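YkuJ (Bacillus subtilis, PDB 2FFG) is of unknown function, a small DUF1797 family protein that pairs two helices with a four-stranded antiparallel sheet and is probably a dimer. Local coordinates at residues A[3-6]-A[7-11]. Numbering follows the deposited sequence.
Sequences QLMG and IITRL
Arg10 sets CG anti to its own carbonyl carbon (chi1 -70°), and its chain then runs extended to NE. A turn at chi4 (72°) brings NH1 back to Gly6 O, one helical turn earlier. Thr9 OG1 is also anti to its own carbonyl carbon, beside the backbone N (chi1 -56°), which leads the hydroxyl to Met5 O.

Arg10 NH1 donates to Gly6 O at 2.8 Å. The oxygen sits at the edge of the guanidinium, in its plane, but NH1 approaches from above the carbonyl plane. Arg10 N makes a weak, longer bond to Gly6 O at 3.3 Å.

Thr9 N meets Met5 O nearly in line with the carbonyl, at 3.1 Å. Thr9 OG1 meets Met5 O from above the carbonyl plane, at 3.0 Å. A threonine hydroxyl bonded back to the carbonyl four residues earlier is common in helices. Ile8 CG1 lies 3.3 Å from Leu4 O, which also takes the Ile8 N bond.

These are i to i+4 contacts in the first turns of helix 3-21. Thr9 packs on Thr9 of the second subunit, and Arg10 NE forms a salt bridge with Glu16 of that subunit. Ile7 and Leu11 face Phe29 of strand 25-31, while Leu4 and Ile8 meet helix 67-79.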
ATOM      1  N   GLN A   3      -1.131   4.535  15.085  1.00 35.89           N
ATOM      2  CA  GLN A   3      -0.079   4.561  14.086  1.00 33.70           C
ATOM      3  C   GLN A   3       0.682   3.243  14.027  1.00 32.14           C
ATOM      4  O   GLN A   3       0.965   2.726  12.942  1.00 32.05           O
ATOM      5  CB  GLN A   3       0.885   5.710  14.380  1.00 40.51           C
ATOM      6  CG  GLN A   3       1.862   5.991  13.246  1.00 44.39           C
ATOM      7  CD  GLN A   3       2.633   7.277  13.444  1.00 46.33           C
ATOM      8  OE1 GLN A   3       3.426   7.677  12.592  1.00 45.63           O
ATOM      9  NE2 GLN A   3       2.402   7.934  14.575  1.00 49.56           N
ATOM     10  N   LEU A   4       1.000   2.694  15.194  1.00 26.60           N
ATOM     11  CA  LEU A   4       1.732   1.435  15.271  1.00 25.92           C
ATOM     12  C   LEU A   4       0.950   0.308  14.575  1.00 25.02           C
ATOM     13  O   LEU A   4       1.511  -0.447  13.780  1.00 21.17           O
ATOM     14  CB  LEU A   4       2.006   1.099  16.739  1.00 32.69           C
ATOM     15  CG  LEU A   4       3.228   0.261  17.133  1.00 34.96           C
ATOM     16  CD1 LEU A   4       4.484   0.707  16.372  1.00 36.24           C
ATOM     17  CD2 LEU A   4       3.445   0.408  18.641  1.00 35.81           C
HETATM   18  N   MSE A   5      -0.346   0.219  14.871  1.00 28.32           N
HETATM   19  CA  MSE A   5      -1.226  -0.780  14.266  1.00 30.00           C
HETATM   20  C   MSE A   5      -1.096  -0.682  12.741  1.00 28.19           C
HETATM   21  O   MSE A   5      -0.891  -1.685  12.053  1.00 25.19           O
HETATM   22  CB  MSE A   5      -2.686  -0.517  14.694  1.00 83.23           C
HETATM   23  CG  MSE A   5      -3.761  -1.397  14.016  1.00 93.38           C
HETATM   24 SE   MSE A   5      -5.643  -1.042  14.570  1.00106.23          SE
HETATM   25  CE  MSE A   5      -6.080   0.387  13.317  1.00102.11           C
ATOM     26  N   GLY A   6      -1.186   0.546  12.236  1.00 30.74           N
ATOM     27  CA  GLY A   6      -1.098   0.785  10.808  1.00 30.13           C
ATOM     28  C   GLY A   6       0.207   0.388  10.151  1.00 27.83           C
ATOM     29  O   GLY A   6       0.216   0.025   8.976  1.00 28.36           O
ATOM     30  N   ILE A   7       1.307   0.460  10.895  1.00 25.51           N
ATOM     31  CA  ILE A   7       2.624   0.095  10.364  1.00 23.32           C
ATOM     32  C   ILE A   7       2.783  -1.420  10.268  1.00 22.80           C
ATOM     33  O   ILE A   7       3.398  -1.940   9.340  1.00 22.74           O
ATOM     34  CB  ILE A   7       3.761   0.613  11.272  1.00 19.55           C
ATOM     35  CG1 ILE A   7       3.771   2.141  11.285  1.00 17.48           C
ATOM     36  CG2 ILE A   7       5.102   0.025  10.818  1.00 18.97           C
ATOM     37  CD1 ILE A   7       3.908   2.883   9.958  1.00 39.50           C
ATOM     38  N   ILE A   8       2.245  -2.114  11.259  1.00 20.16           N
ATOM     39  CA  ILE A   8       2.326  -3.559  11.308  1.00 22.50           C
ATOM     40  C   ILE A   8       1.479  -4.165  10.202  1.00 22.78           C
ATOM     41  O   ILE A   8       1.889  -5.113   9.545  1.00 23.63           O
ATOM     42  CB  ILE A   8       1.840  -4.074  12.676  1.00 23.89           C
ATOM     43  CG1 ILE A   8       2.747  -3.519  13.782  1.00 23.12           C
ATOM     44  CG2 ILE A   8       1.808  -5.599  12.674  1.00 24.22           C
ATOM     45  CD1 ILE A   8       2.207  -3.685  15.200  1.00 39.50           C
ATOM     46  N   THR A   9       0.292  -3.610  10.001  1.00 27.81           N
ATOM     47  CA  THR A   9      -0.590  -4.106   8.962  1.00 31.20           C
ATOM     48  C   THR A   9       0.136  -4.018   7.625  1.00 30.10           C
ATOM     49  O   THR A   9       0.238  -5.002   6.886  1.00 31.04           O
ATOM     50  CB  THR A   9      -1.889  -3.281   8.883  1.00 37.28           C
ATOM     51  OG1 THR A   9      -2.537  -3.286  10.160  1.00 40.20           O
ATOM     52  CG2 THR A   9      -2.835  -3.893   7.857  1.00 40.78           C
ATOM     53  N   ARG A  10       0.667  -2.836   7.337  1.00 23.95           N
ATOM     54  CA  ARG A  10       1.377  -2.612   6.091  1.00 22.96           C
ATOM     55  C   ARG A  10       2.553  -3.570   5.887  1.00 21.39           C
ATOM     56  O   ARG A  10       2.845  -3.980   4.761  1.00 19.62           O
ATOM     57  CB  ARG A  10       1.850  -1.160   6.031  1.00 26.82           C
ATOM     58  CG  ARG A  10       0.717  -0.151   5.858  1.00 27.23           C
ATOM     59  CD  ARG A  10       1.229   1.279   6.022  1.00 29.58           C
ATOM     60  NE  ARG A  10       0.230   2.284   5.658  1.00 32.12           N
ATOM     61  CZ  ARG A  10      -0.857   2.568   6.367  1.00 31.81           C
ATOM     62  NH1 ARG A  10      -1.110   1.930   7.497  1.00 34.91           N
ATOM     63  NH2 ARG A  10      -1.700   3.496   5.937  1.00 34.61           N
ATOM     64  N   LEU A  11       3.231  -3.925   6.974  1.00 21.01           N
ATOM     65  CA  LEU A  11       4.362  -4.828   6.873  1.00 22.93           C
ATOM     66  C   LEU A  11       3.896  -6.261   6.674  1.00 23.49           C
ATOM     67  O   LEU A  11       4.605  -7.069   6.090  1.00 24.96           O
ATOM     68  CB  LEU A  11       5.250  -4.730   8.117  1.00 26.55           C
ATOM     69  CG  LEU A  11       5.956  -3.384   8.328  1.00 27.19           C
ATOM     70  CD1 LEU A  11       6.853  -3.455   9.554  1.00 27.41           C
ATOM     71  CD2 LEU A  11       6.774  -3.033   7.105  1.00 24.96           C
TER